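Local coordinates for oxygen-independent coproporphyrinogen III oxidase (Escherichia coli, PDB 1OLT), which catalyses the anaerobic oxidative decarboxylation of coproporphyrinogen III to protoporphyrinogen IX in haem biosynthesis, using a [4Fe-4S] cluster and S-adenosylmethionine, at residues 86-90 with 125-129; 103-107 with 314-320; 366-370 with 399-403. All coordinates share one frame; numbering follows the deposited sequence. Where two conformers were deposited one is given.

Contact 1 of 3, residues 86-90 with 125-129; sequences LDALE and RLMKL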
ATOM      1  N   LEU A  86     -21.343  -8.239   0.125  1.00 11.26           N
ATOM      2  CA  LEU A  86     -21.041  -9.310  -0.790  1.00 12.06           C
ATOM      3  C   LEU A  86     -22.136  -9.497  -1.830  1.00 12.48           C
ATOM      4  O   LEU A  86     -21.816  -9.881  -2.967  1.00 11.84           O
ATOM      5  CB  LEU A  86     -20.791 -10.651  -0.076  1.00 12.98           C
ATOM      6  CG  LEU A  86     -19.531 -10.848   0.762  1.00 18.62           C
ATOM      7  CD1 LEU A  86     -19.200 -12.300   1.095  1.00 21.95           C
ATOM      8  CD2 LEU A  86     -18.431 -10.232   0.214  1.00 22.93           C
ATOM      9  N   ASP A  87     -23.390  -9.152  -1.517  1.00 11.87           N
ATOM     10  CA  ASP A  87     -24.433  -9.151  -2.561  1.00 12.09           C
ATOM     11  C   ASP A  87     -24.041  -8.155  -3.660  1.00 11.60           C
ATOM     12  O   ASP A  87     -24.237  -8.430  -4.835  1.00 11.24           O
ATOM     13  CB  ASP A  87     -25.826  -8.811  -2.046  1.00 10.30           C
ATOM     14  CG  ASP A  87     -26.405  -9.875  -1.160  1.00 14.39           C
ATOM     15  OD1 ASP A  87     -25.995 -11.054  -1.225  1.00 11.43           O
ATOM     16  OD2 ASP A  87     -27.345  -9.607  -0.338  1.00 15.33           O
ATOM     17  N   ALA A  88     -23.560  -6.985  -3.263  1.00 12.19           N
ATOM     18  CA  ALA A  88     -23.161  -5.934  -4.218  1.00 12.98           C
ATOM     19  C   ALA A  88     -21.894  -6.301  -4.995  1.00 12.47           C
ATOM     20  O   ALA A  88     -21.826  -6.085  -6.177  1.00 13.19           O
ATOM     21  CB  ALA A  88     -22.974  -4.632  -3.520  1.00 14.66           C
ATOM     22  N   LEU A  89     -20.921  -6.872  -4.319  1.00 13.10           N
ATOM     23  CA  LEU A  89     -19.687  -7.368  -4.942  1.00 13.14           C
ATOM     24  C   LEU A  89     -19.991  -8.452  -5.965  1.00 11.94           C
ATOM     25  O   LEU A  89     -19.445  -8.411  -7.086  1.00 11.04           O
ATOM     26  CB  LEU A  89     -18.701  -7.918  -3.935  1.00 12.34           C
ATOM     27  CG  LEU A  89     -17.897  -6.915  -3.122  1.00 15.96           C
ATOM     28  CD1 LEU A  89     -17.126  -7.718  -2.102  1.00 16.66           C
ATOM     29  CD2 LEU A  89     -16.939  -6.169  -4.082  1.00 20.30           C
ATOM     30  N   GLU A  90     -20.903  -9.351  -5.638  1.00 10.83           N
ATOM     31  CA  GLU A  90     -21.367 -10.333  -6.631  1.00 11.71           C
ATOM     32  C   GLU A  90     -21.830  -9.661  -7.950  1.00 10.84           C
ATOM     33  O   GLU A  90     -21.494 -10.096  -9.041  1.00 11.54           O
ATOM     34  CB  GLU A  90     -22.505 -11.197  -6.081  1.00 12.09           C
ATOM     35  CG  GLU A  90     -23.071 -12.188  -7.114  1.00 11.75           C
ATOM     36  CD  GLU A  90     -24.113 -13.191  -6.535  1.00 15.75           C
ATOM     37  OE1 GLU A  90     -24.667 -12.966  -5.438  1.00 12.53           O
ATOM     38  OE2 GLU A  90     -24.457 -14.201  -7.234  1.00 14.85           O
ATOM     39  N   ARG A 125     -17.544 -17.506   0.312  1.00 12.17           N
ATOM     40  CA  ARG A 125     -18.432 -16.991  -0.726  1.00 12.40           C
ATOM     41  C   ARG A 125     -17.688 -16.027  -1.712  1.00 11.90           C
ATOM     42  O   ARG A 125     -17.859 -16.105  -2.924  1.00 11.00           O
ATOM     43  CB  ARG A 125     -19.643 -16.275  -0.129  1.00 12.15           C
ATOM     44  CG  ARG A 125     -20.631 -15.701  -1.154  1.00 11.92           C
ATOM     45  CD  ARG A 125     -21.781 -14.870  -0.530  1.00 13.64           C
ATOM     46  NE  ARG A 125     -22.512 -14.199  -1.589  1.00 14.51           N
ATOM     47  CZ  ARG A 125     -23.362 -13.220  -1.389  1.00 15.84           C
ATOM     48  NH1 ARG A 125     -23.603 -12.778  -0.173  1.00 14.30           N
ATOM     49  NH2 ARG A 125     -24.000 -12.671  -2.436  1.00 16.84           N
ATOM     50  N   LEU A 126     -16.940 -15.093  -1.179  1.00 12.15           N
ATOM     51  CA  LEU A 126     -16.245 -14.170  -2.006  1.00 11.48           C
ATOM     52  C   LEU A 126     -15.176 -14.814  -2.833  1.00 12.46           C
ATOM     53  O   LEU A 126     -15.047 -14.483  -4.021  1.00 12.45           O
ATOM     54  CB  LEU A 126     -15.704 -13.010  -1.187  1.00 11.77           C
ATOM     55  CG  LEU A 126     -14.962 -11.915  -1.935  1.00  9.41           C
ATOM     56  CD1 LEU A 126     -15.748 -11.333  -3.107  1.00  9.41           C
ATOM     57  CD2 LEU A 126     -14.602 -10.860  -0.993  1.00 12.33           C
ATOM     58  N   MET A 127     -14.364 -15.698  -2.223  0.70 12.43           N
ATOM     59  CA  MET A 127     -13.328 -16.373  -2.973  0.70 12.37           C
ATOM     60  C   MET A 127     -13.901 -17.174  -4.142  0.70 12.22           C
ATOM     61  O   MET A 127     -13.353 -17.223  -5.220  0.70 12.74           O
ATOM     62  CB  MET A 127     -12.512 -17.292  -2.091  0.70 12.08           C
ATOM     63  CG  MET A 127     -11.532 -16.604  -1.256  0.70 12.69           C
ATOM     64  SD  MET A 127     -10.368 -15.587  -2.265  0.70 14.29           S
ATOM     65  CE  MET A 127     -10.024 -16.632  -3.547  0.70 16.40           C
ATOM     66  N   LYS A 128     -15.028 -17.830  -3.890  0.50 12.99           N
ATOM     67  CA  LYS A 128     -15.717 -18.642  -4.883  0.50 13.01           C
ATOM     68  C   LYS A 128     -16.209 -17.770  -6.039  0.50 13.47           C
ATOM     69  O   LYS A 128     -16.054 -18.143  -7.209  0.50 13.34           O
ATOM     70  CB  LYS A 128     -16.876 -19.444  -4.231  0.50 12.70           C
ATOM     71  CG  LYS A 128     -17.732 -20.289  -5.207  0.50 13.14           C
ATOM     72  CD  LYS A 128     -18.920 -20.985  -4.489  0.50 12.54           C
ATOM     73  CE  LYS A 128     -19.742 -21.849  -5.458  0.50 13.49           C
ATOM     74  NZ  LYS A 128     -20.107 -23.163  -4.817  0.50 14.83           N
ATOM     75  N   LEU A 129     -16.762 -16.603  -5.735  1.00 14.11           N
ATOM     76  CA  LEU A 129     -17.177 -15.656  -6.793  1.00 14.51           C
ATOM     77  C   LEU A 129     -15.977 -15.246  -7.684  1.00 13.78           C
ATOM     78  O   LEU A 129     -16.090 -15.150  -8.903  1.00 13.89           O
ATOM     79  CB  LEU A 129     -17.738 -14.380  -6.194  1.00 14.86           C
ATOM     80  CG  LEU A 129     -19.152 -14.487  -5.652  1.00 17.03           C
ATOM     81  CD1 LEU A 129     -19.435 -13.252  -4.844  1.00 15.22           C
ATOM     82  CD2 LEU A 129     -20.114 -14.656  -6.803  1.00 18.45           C
TER
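Two neighbouring helices of the partial (beta/alpha)6 barrel of the radical SAM core, 80-96 and 120-133, meet through a salt-bridge network of Arg125 with Asp87 and Glu90 and a leucine seam beneath it. The short segments run parallel, 1° apart, their axes 10.7 Å from one another. With CG anti to the backbone N (chi1 180°) and the chain extended as far as NE, Arg125 spans the groove to the other helix. Both end nitrogens converge on a single oxygen of Asp87: NH2 of Arg125 lies 2.8 Å from OD1 of Asp87, on that oxygen's anti lone pair, while NH1 reaches it from above the carboxylate plane. Arg125 NH2 also donates to Glu90 OE1 at 3.1 Å, on the anti side but tilted from the carboxylate plane, the two flat groups nearly perpendicular. Leu86 CB lies over a face of the guanidinium, 3.5 Å from Arg125 NH1. Shortening Arg125 to an alanine removes the cation, and Asp87 and Glu90 would probably be left as two neighbouring negative charges without their shared partner, Leu86 CB losing the flat group over it. Deeper in, Leu126 CD1 meets Leu89 CD1 at 4.0 Å and its CD2 touches Leu86 CD2, branched side chains suiting a seam that fills the gap between helices. Leu129 CD2 rests 3.9 Å from Glu90 CG. Leu89 on Val57 and Leu126 on Trp110 and Ile59 continue the packing onto strands 53-62 and 105-112, as expected of adjacent outer helices in a partial beta/alpha barrel.

Contact 2 of 3, residues 103-107 with 314-320; sequences RHVSQ and TTQGDTD
Gln316, Gln107 and Ser106 carry this contact, which lays the loop leading into strand 320-324 against the start of strand 105-112, one of the parallel strands of the partial beta/alpha barrel. Gln316 sends an extended side chain to Ser106 and presents both ends of its amide: OE1 accepts from Ser106 OG at 2.6 Å, in the carbonyl plane with a C=O...donor angle of 160°, and NE2 makes a weak bond to the carbonyl O of Ser106. Ser106 OG sits between its own backbone N and carbonyl carbon (chi1 61°), which carries the hydroxyl toward Gln316. An amide suits the place because it can accept from the hydroxyl and donate to the backbone of one residue. Gln107 comes from the opposite direction, its OE1 3.5 Å from Gln316 CD, the two amide planes 37° apart; its NE2 binds Ser54 OG on strand 53-62, the stronger polar partner of this amide. Thr314 OG1 lies close to Gln107 OE1 and also accepts from the backbone N of Gln316, an ST turn. The guanidinium of Arg103, also bound through NH1 to Arg51 O, turns its edge to a single oxygen, with NH1 2.8 Å and NH2 2.9 Å from Asp320 OD2, both on the anti side, somewhat out of the carboxylate plane.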
ATOM      1  N   ARG A 103      -7.961 -13.100 -19.506  0.50 17.52           N
ATOM      2  CA  ARG A 103      -6.832 -12.765 -18.663  0.50 17.04           C
ATOM      3  C   ARG A 103      -6.516 -13.899 -17.728  0.50 16.77           C
ATOM      4  O   ARG A 103      -7.348 -14.792 -17.499  0.50 17.13           O
ATOM      5  CB  ARG A 103      -7.124 -11.503 -17.854  0.50 17.28           C
ATOM      6  CG  ARG A 103      -7.509 -10.298 -18.703  0.50 19.02           C
ATOM      7  CD  ARG A 103      -6.393  -9.650 -19.477  0.50 19.15           C
ATOM      8  NE  ARG A 103      -6.802  -8.279 -19.793  0.50 19.85           N
ATOM      9  CZ  ARG A 103      -6.216  -7.177 -19.352  0.50 20.56           C
ATOM     10  NH1 ARG A 103      -5.114  -7.237 -18.606  0.50 20.04           N
ATOM     11  NH2 ARG A 103      -6.724  -5.998 -19.699  0.50 21.90           N
ATOM     12  N   HIS A 104      -5.308 -13.813 -17.159  1.00 16.28           N
ATOM     13  CA  HIS A 104      -4.811 -14.725 -16.162  1.00 16.43           C
ATOM     14  C   HIS A 104      -4.421 -13.895 -14.961  1.00 15.33           C
ATOM     15  O   HIS A 104      -3.691 -12.922 -15.117  1.00 13.60           O
ATOM     16  CB  HIS A 104      -3.615 -15.459 -16.741  1.00 17.23           C
ATOM     17  CG  HIS A 104      -3.986 -16.311 -17.914  1.00 20.99           C
ATOM     18  ND1 HIS A 104      -4.230 -17.662 -17.803  1.00 24.28           N
ATOM     19  CD2 HIS A 104      -4.248 -15.985 -19.209  1.00 25.66           C
ATOM     20  CE1 HIS A 104      -4.559 -18.148 -18.990  1.00 25.79           C
ATOM     21  NE2 HIS A 104      -4.599 -17.149 -19.856  1.00 26.26           N
ATOM     22  N   VAL A 105      -4.930 -14.282 -13.790  1.00 13.47           N
ATOM     23  CA  VAL A 105      -4.783 -13.516 -12.572  1.00 13.64           C
ATOM     24  C   VAL A 105      -3.533 -14.031 -11.851  1.00 13.47           C
ATOM     25  O   VAL A 105      -3.425 -15.205 -11.567  1.00 13.04           O
ATOM     26  CB  VAL A 105      -6.015 -13.607 -11.707  1.00 13.21           C
ATOM     27  CG1 VAL A 105      -5.747 -12.979 -10.422  1.00 14.01           C
ATOM     28  CG2 VAL A 105      -7.192 -12.892 -12.447  1.00 12.05           C
ATOM     29  N   SER A 106      -2.572 -13.141 -11.623  1.00 13.64           N
ATOM     30  CA  SER A 106      -1.338 -13.460 -10.943  1.00 13.47           C
ATOM     31  C   SER A 106      -1.336 -12.994  -9.492  1.00 14.10           C
ATOM     32  O   SER A 106      -0.465 -13.381  -8.692  1.00 12.69           O
ATOM     33  CB  SER A 106      -0.153 -12.810 -11.701  1.00 13.94           C
ATOM     34  OG  SER A 106      -0.303 -11.387 -11.711  1.00 13.46           O
ATOM     35  N   GLN A 107      -2.337 -12.204  -9.137  0.70 14.71           N
ATOM     36  CA  GLN A 107      -2.350 -11.512  -7.837  0.70 15.65           C
ATOM     37  C   GLN A 107      -3.767 -11.155  -7.350  0.70 14.65           C
ATOM     38  O   GLN A 107      -4.544 -10.621  -8.138  0.70 14.11           O
ATOM     39  CB  GLN A 107      -1.579 -10.242  -8.026  0.70 15.97           C
ATOM     40  CG  GLN A 107      -1.079  -9.597  -6.801  0.70 20.90           C
ATOM     41  CD  GLN A 107      -0.048  -8.435  -7.136  0.70 24.45           C
ATOM     42  OE1 GLN A 107       1.173  -8.625  -7.035  0.70 26.51           O
ATOM     43  NE2 GLN A 107      -0.576  -7.256  -7.533  0.70 23.36           N
ATOM     44  N   THR A 314       6.131  -4.537  -4.817  1.00 22.19           N
ATOM     45  CA  THR A 314       5.788  -5.824  -5.393  1.00 23.98           C
ATOM     46  C   THR A 314       6.764  -6.195  -6.461  1.00 24.82           C
ATOM     47  O   THR A 314       7.310  -5.307  -7.118  1.00 25.55           O
ATOM     48  CB  THR A 314       4.323  -5.813  -6.011  1.00 24.13           C
ATOM     49  OG1 THR A 314       3.992  -7.111  -6.528  1.00 23.65           O
ATOM     50  CG2 THR A 314       4.263  -4.926  -7.251  1.00 25.41           C
ATOM     51  N   THR A 315       6.976  -7.503  -6.660  1.00 25.58           N
ATOM     52  CA  THR A 315       7.773  -8.034  -7.787  1.00 27.03           C
ATOM     53  C   THR A 315       7.063  -8.016  -9.152  1.00 27.54           C
ATOM     54  O   THR A 315       7.693  -8.074 -10.157  1.00 27.61           O
ATOM     55  CB  THR A 315       8.191  -9.511  -7.511  1.00 27.34           C
ATOM     56  OG1 THR A 315       7.081 -10.237  -6.932  1.00 28.09           O
ATOM     57  CG2 THR A 315       9.284  -9.558  -6.436  1.00 28.01           C
ATOM     58  N   GLN A 316       5.748  -7.958  -9.146  1.00 29.66           N
ATOM     59  CA  GLN A 316       4.932  -8.056 -10.361  1.00 30.80           C
ATOM     60  C   GLN A 316       4.627  -6.679 -10.966  1.00 31.13           C
ATOM     61  O   GLN A 316       3.668  -5.968 -10.534  1.00 31.68           O
ATOM     62  CB  GLN A 316       3.622  -8.761 -10.011  1.00 30.85           C
ATOM     63  CG  GLN A 316       3.855 -10.165  -9.384  1.00 32.87           C
ATOM     64  CD  GLN A 316       2.556 -10.995  -9.245  1.00 35.58           C
ATOM     65  OE1 GLN A 316       1.590 -10.827 -10.054  1.00 37.71           O
ATOM     66  NE2 GLN A 316       2.528 -11.891  -8.250  1.00 32.99           N
ATOM     67  N   GLY A 317       5.430  -6.304 -11.953  1.00 30.80           N
ATOM     68  CA  GLY A 317       5.196  -5.091 -12.718  1.00 30.72           C
ATOM     69  C   GLY A 317       4.514  -5.391 -14.037  1.00 30.26           C
ATOM     70  O   GLY A 317       4.456  -6.540 -14.487  1.00 31.38           O
ATOM     71  N   ASP A 318       4.045  -4.335 -14.689  1.00 29.22           N
ATOM     72  CA  ASP A 318       3.292  -4.438 -15.955  1.00 27.97           C
ATOM     73  C   ASP A 318       2.109  -5.413 -15.796  1.00 25.21           C
ATOM     74  O   ASP A 318       1.937  -6.313 -16.606  1.00 24.29           O
ATOM     75  CB  ASP A 318       4.179  -4.838 -17.184  1.00 28.77           C
ATOM     76  CG  ASP A 318       5.072  -3.654 -17.736  1.00 32.22           C
ATOM     77  OD1 ASP A 318       4.863  -2.457 -17.390  1.00 36.50           O
ATOM     78  OD2 ASP A 318       6.025  -3.862 -18.519  1.00 33.80           O
ATOM     79  N   THR A 319       1.315  -5.233 -14.734  1.00 22.23           N
ATOM     80  CA  THR A 319       0.015  -5.858 -14.647  1.00 20.77           C
ATOM     81  C   THR A 319      -1.079  -4.788 -14.760  1.00 18.74           C
ATOM     82  O   THR A 319      -0.868  -3.641 -14.415  1.00 16.44           O
ATOM     83  CB  THR A 319      -0.183  -6.659 -13.317  1.00 21.86           C
ATOM     84  OG1 THR A 319      -0.237  -5.751 -12.202  1.00 22.56           O
ATOM     85  CG2 THR A 319       1.017  -7.552 -13.058  1.00 23.14           C
ATOM     86  N   ASP A 320      -2.256  -5.191 -15.246  1.00 16.20           N
ATOM     87  CA  ASP A 320      -3.414  -4.365 -15.100  1.00 15.26           C
ATOM     88  C   ASP A 320      -4.018  -4.753 -13.745  1.00 14.24           C
ATOM     89  O   ASP A 320      -4.070  -5.946 -13.412  1.00 13.60           O
ATOM     90  CB  ASP A 320      -4.416  -4.629 -16.200  1.00 15.61           C
ATOM     91  CG  ASP A 320      -4.044  -4.009 -17.511  1.00 15.80           C
ATOM     92  OD1 ASP A 320      -3.343  -2.993 -17.533  1.00 16.00           O
ATOM     93  OD2 ASP A 320      -4.441  -4.487 -18.606  1.00 17.56           O
TER

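Contact 3 of 3, residues 366-370 with 399-403; sequences DDCIR and YFAED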
ATOM      1  N   ASP A 366       3.257  12.269 -21.434  1.00 13.17           N
ATOM      2  CA  ASP A 366       4.061  12.883 -20.408  1.00 13.25           C
ATOM      3  C   ASP A 366       3.775  12.293 -19.013  1.00 13.11           C
ATOM      4  O   ASP A 366       4.713  12.020 -18.276  1.00 12.60           O
ATOM      5  CB  ASP A 366       3.768  14.384 -20.424  1.00 13.82           C
ATOM      6  CG  ASP A 366       4.591  15.143 -19.415  1.00 14.46           C
ATOM      7  OD1 ASP A 366       5.802  15.151 -19.605  1.00 11.17           O
ATOM      8  OD2 ASP A 366       4.102  15.697 -18.395  1.00 15.47           O
ATOM      9  N   ASP A 367       2.482  12.089 -18.685  1.00 12.67           N
ATOM     10  CA  ASP A 367       2.077  11.430 -17.418  1.00 13.22           C
ATOM     11  C   ASP A 367       2.770  10.077 -17.344  1.00 12.93           C
ATOM     12  O   ASP A 367       3.313   9.707 -16.303  1.00 11.93           O
ATOM     13  CB  ASP A 367       0.557  11.206 -17.339  1.00 12.93           C
ATOM     14  CG  ASP A 367      -0.249  12.506 -17.124  1.00 15.42           C
ATOM     15  OD1 ASP A 367       0.283  13.553 -16.661  1.00 15.59           O
ATOM     16  OD2 ASP A 367      -1.475  12.540 -17.374  1.00 20.23           O
ATOM     17  N   CYS A 368       2.750   9.337 -18.463  1.00 12.68           N
ATOM     18  CA  CYS A 368       3.259   7.946 -18.432  1.00 12.97           C
ATOM     19  C   CYS A 368       4.756   7.891 -18.239  1.00 13.11           C
ATOM     20  O   CYS A 368       5.257   7.055 -17.499  1.00 11.79           O
ATOM     21  CB  CYS A 368       2.874   7.187 -19.704  1.00 12.91           C
ATOM     22  SG  CYS A 368       1.116   6.717 -19.783  1.00 11.97           S
ATOM     23  N   ILE A 369       5.470   8.750 -18.946  0.50 12.92           N
ATOM     24  CA  ILE A 369       6.895   8.822 -18.788  0.50 13.17           C
ATOM     25  C   ILE A 369       7.150   9.002 -17.268  0.50 13.05           C
ATOM     26  O   ILE A 369       7.761   8.189 -16.606  0.50 12.03           O
ATOM     27  CB  ILE A 369       7.445  10.004 -19.655  0.50 12.88           C
ATOM     28  CG1 ILE A 369       7.366   9.649 -21.169  0.50 13.02           C
ATOM     29  CG2 ILE A 369       8.835  10.362 -19.243  0.50 13.83           C
ATOM     30  CD1 ILE A 369       7.037  10.864 -22.134  0.50 12.86           C
ATOM     31  N   ARG A 370       6.635  10.120 -16.763  1.00 13.62           N
ATOM     32  CA  ARG A 370       6.993  10.641 -15.470  1.00 13.27           C
ATOM     33  C   ARG A 370       6.618   9.641 -14.399  1.00 12.91           C
ATOM     34  O   ARG A 370       7.318   9.504 -13.409  1.00 11.64           O
ATOM     35  CB  ARG A 370       6.306  11.982 -15.239  1.00 13.88           C
ATOM     36  CG  ARG A 370       6.853  13.150 -16.101  1.00 14.17           C
ATOM     37  CD  ARG A 370       6.067  14.408 -15.918  1.00 15.85           C
ATOM     38  NE  ARG A 370       6.617  15.477 -16.756  1.00 19.94           N
ATOM     39  CZ  ARG A 370       7.703  16.167 -16.488  1.00 19.64           C
ATOM     40  NH1 ARG A 370       8.403  15.970 -15.386  1.00 19.15           N
ATOM     41  NH2 ARG A 370       8.096  17.093 -17.351  1.00 25.07           N
ATOM     42  N   TYR A 399      13.786  17.162 -22.441  1.00 19.96           N
ATOM     43  CA  TYR A 399      12.492  16.865 -22.022  1.00 18.02           C
ATOM     44  C   TYR A 399      12.318  17.188 -20.516  1.00 16.25           C
ATOM     45  O   TYR A 399      11.277  17.678 -20.104  1.00 14.59           O
ATOM     46  CB  TYR A 399      12.234  15.420 -22.268  1.00 17.57           C
ATOM     47  CG  TYR A 399      10.795  15.143 -22.203  1.00 16.07           C
ATOM     48  CD1 TYR A 399      10.190  14.818 -20.988  1.00 16.16           C
ATOM     49  CD2 TYR A 399       9.995  15.215 -23.339  1.00 16.57           C
ATOM     50  CE1 TYR A 399       8.820  14.552 -20.917  1.00 16.10           C
ATOM     51  CE2 TYR A 399       8.610  14.936 -23.267  1.00 17.60           C
ATOM     52  CZ  TYR A 399       8.044  14.613 -22.061  1.00 16.75           C
ATOM     53  OH  TYR A 399       6.688  14.342 -21.991  1.00 19.68           O
ATOM     54  N   PHE A 400      13.393  16.984 -19.751  1.00 14.84           N
ATOM     55  CA  PHE A 400      13.424  17.248 -18.327  1.00 13.87           C
ATOM     56  C   PHE A 400      14.324  18.418 -17.858  1.00 12.94           C
ATOM     57  O   PHE A 400      14.673  18.461 -16.679  1.00 11.64           O
ATOM     58  CB  PHE A 400      13.868  15.966 -17.607  1.00 13.89           C
ATOM     59  CG  PHE A 400      12.924  14.851 -17.772  1.00 14.10           C
ATOM     60  CD1 PHE A 400      11.697  14.901 -17.153  1.00 14.90           C
ATOM     61  CD2 PHE A 400      13.242  13.754 -18.551  1.00 14.94           C
ATOM     62  CE1 PHE A 400      10.762  13.832 -17.279  1.00 16.65           C
ATOM     63  CE2 PHE A 400      12.316  12.666 -18.681  1.00 16.00           C
ATOM     64  CZ  PHE A 400      11.089  12.720 -18.051  1.00 14.37           C
ATOM     65  N   ALA A 401      14.659  19.359 -18.737  1.00 12.69           N
ATOM     66  CA  ALA A 401      15.504  20.480 -18.341  1.00 13.21           C
ATOM     67  C   ALA A 401      14.996  21.142 -17.038  1.00 13.60           C
ATOM     68  O   ALA A 401      15.745  21.308 -16.086  1.00 13.63           O
ATOM     69  CB  ALA A 401      15.567  21.523 -19.478  1.00 13.42           C
ATOM     70  N   GLU A 402      13.732  21.530 -17.052  0.50 13.68           N
ATOM     71  CA  GLU A 402      13.064  22.179 -15.926  0.50 13.78           C
ATOM     72  C   GLU A 402      13.237  21.380 -14.629  0.50 13.53           C
ATOM     73  O   GLU A 402      13.585  21.936 -13.588  0.50 13.40           O
ATOM     74  CB  GLU A 402      11.560  22.391 -16.224  0.50 14.14           C
ATOM     75  CG  GLU A 402      11.168  22.485 -17.714  0.50 14.69           C
ATOM     76  CD  GLU A 402      11.407  21.189 -18.502  0.50 15.35           C
ATOM     77  OE1 GLU A 402      11.312  20.082 -17.922  0.50 17.74           O
ATOM     78  OE2 GLU A 402      11.699  21.278 -19.703  0.50 16.27           O
ATOM     79  N   ASP A 403      12.995  20.072 -14.720  1.00 13.34           N
ATOM     80  CA  ASP A 403      13.073  19.148 -13.587  1.00 12.81           C
ATOM     81  C   ASP A 403      14.479  19.020 -13.011  1.00 11.99           C
ATOM     82  O   ASP A 403      14.649  18.932 -11.793  1.00 10.84           O
ATOM     83  CB  ASP A 403      12.589  17.748 -14.030  1.00 12.74           C
ATOM     84  CG  ASP A 403      11.322  17.823 -14.827  1.00 14.39           C
ATOM     85  OD1 ASP A 403      10.221  17.674 -14.232  1.00 15.53           O
ATOM     86  OD2 ASP A 403      11.317  18.085 -16.052  1.00 18.81           O
TER
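Asp366, Arg370 and Asp403 form a salt-bridge network, which Tyr399 joins through its hydroxyl. Arg370 NH1 donates to Asp403 OD1 at 2.7 Å, the oxygen lying near the guanidinium plane but approached from above its own carboxylate. One turn back on the same helix, Asp366 OD1 accepts from Arg370 NE at 3.0 Å on its syn side, tilted out of both planes, and from Tyr399 OH at 2.7 Å through its anti lone pair. Two donors thus grip one oxygen, which probably stabilises the carboxylate as an anion. Asp366 can serve both because CG stands anti to the backbone N (chi1 -178°), swinging the acid toward Arg370 and the tyrosine. Arginine suits its position: the extended chain reaches across, and separate nitrogens serve separate acids, NH1 taking Phe440 O as well.

Around this polar centre the aromatic rings pack. Phe400 sets its edge over one face of the guanidinium, CE1 3.7 Å from Arg370 NH1, with the two planes 82° apart. Tyr399 CD1 lies 3.6 Å above the centre of the Phe400 ring, so a ring edge covers that face. Ile369 supplies the apolar partner from the first helix: CG2 is 3.5 Å from Phe400 CZ, at the ring edge, and CD1 lies near the hydroxyl end of Tyr399. Trp392 also packs on Ile369, and Phe440 meets Phe400 edge-to-face.

Within the HemN C-terminal domain, the contact joins helix 365-380 to the junction where helix 396-399 ends and helix 401-412 begins, with Phe400 in the N-cap position between them.

In the fold
From the N terminus, helix 80-96 gives the first half of contact 1, and strand 105-112 then opens contact 2 before helix 120-133 returns to close contact 1. The two therefore cross: contact 1 closes a short loop through one strand of the partial barrel, and contact 2 closes a loop of some 200 residues by bringing the chain ahead of strand 320-324 back to the start of strand 105-112. The nearest atoms of contacts 1 and 2 are about 9 Å apart. Contact 3 follows in series, joining helix 365-380 to the start of helix 401-412 within the HemN C-terminal domain, its centre about 42 Å from that of contact 1.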